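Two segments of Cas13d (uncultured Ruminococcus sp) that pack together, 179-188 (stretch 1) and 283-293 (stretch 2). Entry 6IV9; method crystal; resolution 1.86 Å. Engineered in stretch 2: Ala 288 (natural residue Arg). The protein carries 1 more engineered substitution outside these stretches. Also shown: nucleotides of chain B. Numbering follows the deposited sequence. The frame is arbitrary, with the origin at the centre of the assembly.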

# COMPACT_ATOMS: atom_id res chain seq x y z
N ILE A 179 -3.95 0.41 11.58
CA ILE A 179 -4.05 -0.92 10.91
C ILE A 179 -5.44 -1.02 10.28
O ILE A 179 -5.55 -1.46 9.16
N GLU A 180 -6.47 -0.63 11.02
CA GLU A 180 -7.84 -0.71 10.48
C GLU A 180 -8.02 0.26 9.31
O GLU A 180 -8.68 -0.11 8.39
N LYS A 181 -7.42 1.45 9.38
CA LYS A 181 -7.59 2.44 8.28
C LYS A 181 -7.02 1.86 6.99
O LYS A 181 -7.67 1.95 5.98
N ILE A 182 -5.82 1.30 7.06
CA ILE A 182 -5.17 0.75 5.84
C ILE A 182 -5.94 -0.48 5.32
O ILE A 182 -6.06 -0.62 4.15
N LEU A 183 -6.45 -1.32 6.21
CA LEU A 183 -7.23 -2.50 5.76
C LEU A 183 -8.51 -2.02 5.07
O LEU A 183 -8.91 -2.64 4.12
N ALA A 184 -9.11 -0.94 5.57
CA ALA A 184 -10.34 -0.41 4.97
C ALA A 184 -10.07 0.01 3.52
O ALA A 184 -10.90 -0.23 2.67
N VAL A 185 -8.93 0.63 3.27
CA VAL A 185 -8.60 1.04 1.88
C VAL A 185 -8.47 -0.20 0.98
O VAL A 185 -9.10 -0.25 -0.03
N TYR A 186 -7.66 -1.16 1.38
CA TYR A 186 -7.41 -2.36 0.53
C TYR A 186 -8.64 -3.25 0.35
O TYR A 186 -8.83 -3.70 -0.73
N VAL A 187 -9.41 -3.51 1.40
CA VAL A 187 -10.62 -4.34 1.18
C VAL A 187 -11.59 -3.60 0.26
O VAL A 187 -12.24 -4.23 -0.53
N THR A 188 -11.68 -2.29 0.40
CA THR A 188 -12.60 -1.55 -0.48
C THR A 188 -12.14 -1.73 -1.93
O THR A 188 -12.95 -2.01 -2.77
N ILE A 283 -13.25 -14.53 3.22
CA ILE A 283 -12.35 -13.85 4.20
C ILE A 283 -12.30 -12.35 3.89
O ILE A 283 -12.41 -11.58 4.80
N VAL A 284 -12.21 -11.99 2.62
CA VAL A 284 -12.19 -10.56 2.23
C VAL A 284 -13.50 -9.93 2.70
O VAL A 284 -13.46 -8.87 3.26
N GLY A 285 -14.62 -10.61 2.50
CA GLY A 285 -15.92 -10.09 2.93
C GLY A 285 -15.98 -9.90 4.44
O GLY A 285 -16.53 -8.92 4.88
N GLN A 286 -15.42 -10.84 5.18
CA GLN A 286 -15.41 -10.78 6.66
C GLN A 286 -14.61 -9.56 7.12
O GLN A 286 -15.06 -8.86 8.00
N ILE A 287 -13.46 -9.31 6.50
CA ILE A 287 -12.64 -8.14 6.88
C ILE A 287 -13.44 -6.87 6.59
O ILE A 287 -13.46 -6.00 7.42
N ALA A 288 -14.15 -6.84 5.47
CA ALA A 288 -14.96 -5.67 5.09
C ALA A 288 -16.02 -5.41 6.16
O ALA A 288 -16.23 -4.29 6.50
N GLN A 289 -16.59 -6.47 6.71
CA GLN A 289 -17.65 -6.37 7.74
C GLN A 289 -17.08 -5.88 9.08
O GLN A 289 -17.86 -5.56 9.95
N CYS A 290 -15.77 -5.95 9.25
CA CYS A 290 -15.12 -5.52 10.50
C CYS A 290 -14.66 -4.07 10.44
O CYS A 290 -14.46 -3.52 11.48
N VAL A 291 -14.42 -3.53 9.25
CA VAL A 291 -13.91 -2.13 9.15
C VAL A 291 -14.97 -1.18 8.60
O VAL A 291 -14.69 -0.00 8.54
N PHE A 292 -16.13 -1.69 8.21
CA PHE A 292 -17.25 -0.86 7.72
C PHE A 292 -18.54 -1.29 8.42
O PHE A 292 -18.67 -2.43 8.78
N HIS A 293 -19.48 -0.38 8.58
CA HIS A 293 -20.73 -0.73 9.28
C HIS A 293 -21.80 -1.17 8.29
O HIS A 293 -21.77 -0.76 7.14

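Two helices cross here at 131° between their N-to-C directions, with axes 9.5 Å apart at closest approach, and the fit rests on one well-placed bump. Val 187 is the knob. Its CB points toward the second helix, and its side chain sits in a hollow bounded by Val 284, Ile 287, Ala 288 and Val 291. With chi1 in the m well, its two methyls spread across this hollow: CG1 comes within 3.4 Å of Ile 287 CG2, a tight contact, while CG2 lies 3.9 Å from Val 291 CG2 and 4.1 Å from Ala 288 CA. Of all the residues in the two stretches, Val 187 has the largest area covered by its partner.

Ala 288, in the same hollow, is an engineered residue, arginine in the natural sequence; its CB points sideways and stays 4.4 Å from Val 187 CG2. Ile 287 (m, t) points toward the first helix and supplies the closer wall.

One turn before the knob, bump and hollow change sides. Ala 184 faces the second helix but carries only a methyl, so Val 291, also in the m rotamer, can lean over the backbone: its CG2 stands 3.9 Å from Ala 184 CA, and its CG1 reaches 4.0 Å from Glu 180 O. A small residue on one helix is thus matched by a branched one on the other, and the CA atoms of Ala 184 and Val 291 come to 5.8 Å.

Phe 292, the first residue to leave helical phi/psi, closes the packing beyond Val 291. Its CB points sideways, yet chi1 of -73° (m) brings the ring's end nearer the first helix. Phe 292 CZ meets Ala 184 CB at 3.7 Å, and Ala 184 O lies at the ring edge, 3.7 Å from Phe 292 CE2. Thr 188 OG1 approaches Phe 292 CE2 obliquely at 3.2 Å. That hydroxyl, with chi1 in m, donates back to its own helix, Thr 188 OG1 to Ala 184 O at 2.8 Å, so its polarity is satisfied beside the aromatic ring.

No direct hydrogen bond joins the stretches. Instead, a water donates to Glu 180 OE1 at 2.7 Å and to Cys 290 O at 2.9 Å, bridging the helices beside the apolar packing. Lys 181 points away from this contact and serves the RNA: its NZ donates to OP2 of A27 at 3.1 Å and to OP1 of A28 at 3.0 Å.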

# COMPACT_ATOMS: atom_id res chain seq x y z
CB ILE A 179 -3.82 -2.05 11.93
CG1 ILE A 179 -2.35 -2.13 12.36
CG2 ILE A 179 -4.32 -3.37 11.39
CD1 ILE A 179 -2.09 -3.04 13.51
CB GLU A 180 -8.88 -0.71 11.60
CG GLU A 180 -8.69 -1.89 12.52
CD GLU A 180 -9.60 -1.97 13.72
OE1 GLU A 180 -10.62 -1.32 13.69
OE2 GLU A 180 -9.26 -2.65 14.67
CB LYS A 181 -6.74 3.70 8.46
CG LYS A 181 -7.07 4.61 9.61
CD LYS A 181 -6.57 6.02 9.45
CE LYS A 181 -5.10 6.20 9.19
NZ LYS A 181 -4.64 7.52 9.67
CB ILE A 182 -3.66 0.54 5.98
CG1 ILE A 182 -2.98 0.51 4.62
CG2 ILE A 182 -3.32 -0.68 6.79
CD1 ILE A 182 -2.83 1.84 3.98
CB LEU A 183 -7.53 -3.42 6.94
CG LEU A 183 -6.35 -4.25 7.41
CD1 LEU A 183 -6.70 -4.97 8.69
CD2 LEU A 183 -5.90 -5.21 6.34
CB ALA A 184 -10.84 0.74 5.78
CB VAL A 185 -7.27 1.81 1.86
CG1 VAL A 185 -6.72 1.93 0.46
CG2 VAL A 185 -7.38 3.16 2.54
CB TYR A 186 -6.06 -3.00 0.85
CG TYR A 186 -4.97 -2.08 0.41
CD1 TYR A 186 -4.70 -1.89 -0.93
CD2 TYR A 186 -4.33 -1.27 1.32
CE1 TYR A 186 -3.75 -0.99 -1.35
CE2 TYR A 186 -3.36 -0.38 0.92
CZ TYR A 186 -3.08 -0.23 -0.42
OH TYR A 186 -2.16 0.68 -0.81
CB VAL A 187 -11.29 -4.84 2.47
CG1 VAL A 187 -10.37 -5.74 3.25
CG2 VAL A 187 -11.82 -3.71 3.32
CB THR A 188 -12.67 -0.07 -0.09
OG1 THR A 188 -13.27 0.04 1.19
CG2 THR A 188 -13.47 0.75 -1.09
CB ILE A 283 -10.95 -14.49 4.21
CG1 ILE A 283 -10.98 -15.84 4.90
CG2 ILE A 283 -9.96 -13.55 4.85
CD1 ILE A 283 -9.77 -16.67 4.66
CB VAL A 284 -12.00 -10.41 0.72
CG1 VAL A 284 -12.36 -9.02 0.24
CG2 VAL A 284 -10.60 -10.76 0.29
CB GLN A 286 -14.86 -12.09 7.21
CG GLN A 286 -14.32 -11.99 8.62
CD GLN A 286 -15.39 -11.85 9.67
OE1 GLN A 286 -16.55 -12.13 9.44
NE2 GLN A 286 -14.99 -11.41 10.84
CB ILE A 287 -11.28 -8.14 6.16
CG1 ILE A 287 -10.47 -9.38 6.52
CG2 ILE A 287 -10.53 -6.88 6.50
CD1 ILE A 287 -9.28 -9.60 5.64
CB ALA A 288 -15.57 -5.88 3.74
CB GLN A 289 -18.39 -7.69 7.88
CG GLN A 289 -19.23 -8.03 6.67
CD GLN A 289 -19.67 -9.48 6.71
OE1 GLN A 289 -19.95 -10.03 7.75
NE2 GLN A 289 -19.69 -10.10 5.56
CB CYS A 290 -13.91 -6.37 10.78
SG CYS A 290 -14.35 -8.07 11.21
CB VAL A 291 -12.62 -2.09 8.34
CG1 VAL A 291 -11.50 -2.81 9.05
CG2 VAL A 291 -12.83 -2.69 6.97
CB PHE A 292 -17.36 -0.93 6.20
CG PHE A 292 -16.27 -0.17 5.50
CD1 PHE A 292 -16.23 1.21 5.54
CD2 PHE A 292 -15.27 -0.84 4.84
CE1 PHE A 292 -15.22 1.90 4.91
CE2 PHE A 292 -14.25 -0.15 4.22
CZ PHE A 292 -14.23 1.22 4.26
CB HIS A 293 -21.17 0.39 10.22
CG HIS A 293 -20.15 0.68 11.27
ND1 HIS A 293 -18.85 0.95 10.97
CD2 HIS A 293 -20.23 0.69 12.61
CE1 HIS A 293 -18.17 1.14 12.07
NE2 HIS A 293 -19.00 0.99 13.09
P A B 28 -1.53 9.08 8.57
OP1 A B 28 -1.69 7.95 9.51
OP2 A B 28 -2.27 10.37 8.81
O5' A B 28 -0.01 9.55 8.43
C5' A B 28 1.13 8.65 8.50
C4' A B 28 2.30 9.50 8.90
O4' A B 28 2.53 10.54 7.89
C3' A B 28 2.12 10.26 10.22
O3' A B 28 3.43 10.50 10.73
C2' A B 28 1.60 11.63 9.77
O2' A B 28 1.81 12.68 10.70
C1' A B 28 2.35 11.82 8.45
N9 A B 28 1.63 12.67 7.47
C8 A B 28 0.31 12.58 7.14
N7 A B 28 -0.08 13.46 6.25
C5 A B 28 1.07 14.17 5.96
C6 A B 28 1.31 15.29 5.15
N6 A B 28 0.38 15.84 4.38
N1 A B 28 2.56 15.78 5.11
C2 A B 28 3.50 15.22 5.88
N3 A B 28 3.38 14.23 6.76
C4 A B 28 2.12 13.74 6.75
P A B 27 -6.19 10.58 7.54
OP1 A B 27 -7.42 10.53 6.69
OP2 A B 27 -6.29 10.07 8.91
O5' A B 27 -4.96 9.77 7.01
C5' A B 27 -4.62 9.94 5.62
C4' A B 27 -3.46 9.08 5.28
O4' A B 27 -3.14 9.22 3.90
C3' A B 27 -2.16 9.46 6.01
O3' A B 27 -1.86 8.52 7.02
C2' A B 27 -1.08 9.39 4.91
O2' A B 27 0.02 8.58 5.30
C1' A B 27 -1.85 8.78 3.73
N9 A B 27 -1.37 9.21 2.43
C8 A B 27 -1.00 8.36 1.42
N7 A B 27 -0.51 8.96 0.37
C5 A B 27 -0.57 10.31 0.70
C6 A B 27 -0.22 11.47 -0.00
N6 A B 27 0.31 11.46 -1.23
N1 A B 27 -0.37 12.66 0.63
C2 A B 27 -0.90 12.67 1.86
N3 A B 27 -1.33 11.65 2.59
C4 A B 27 -1.11 10.48 1.96
O HOH W 1 -12.81 -1.21 12.11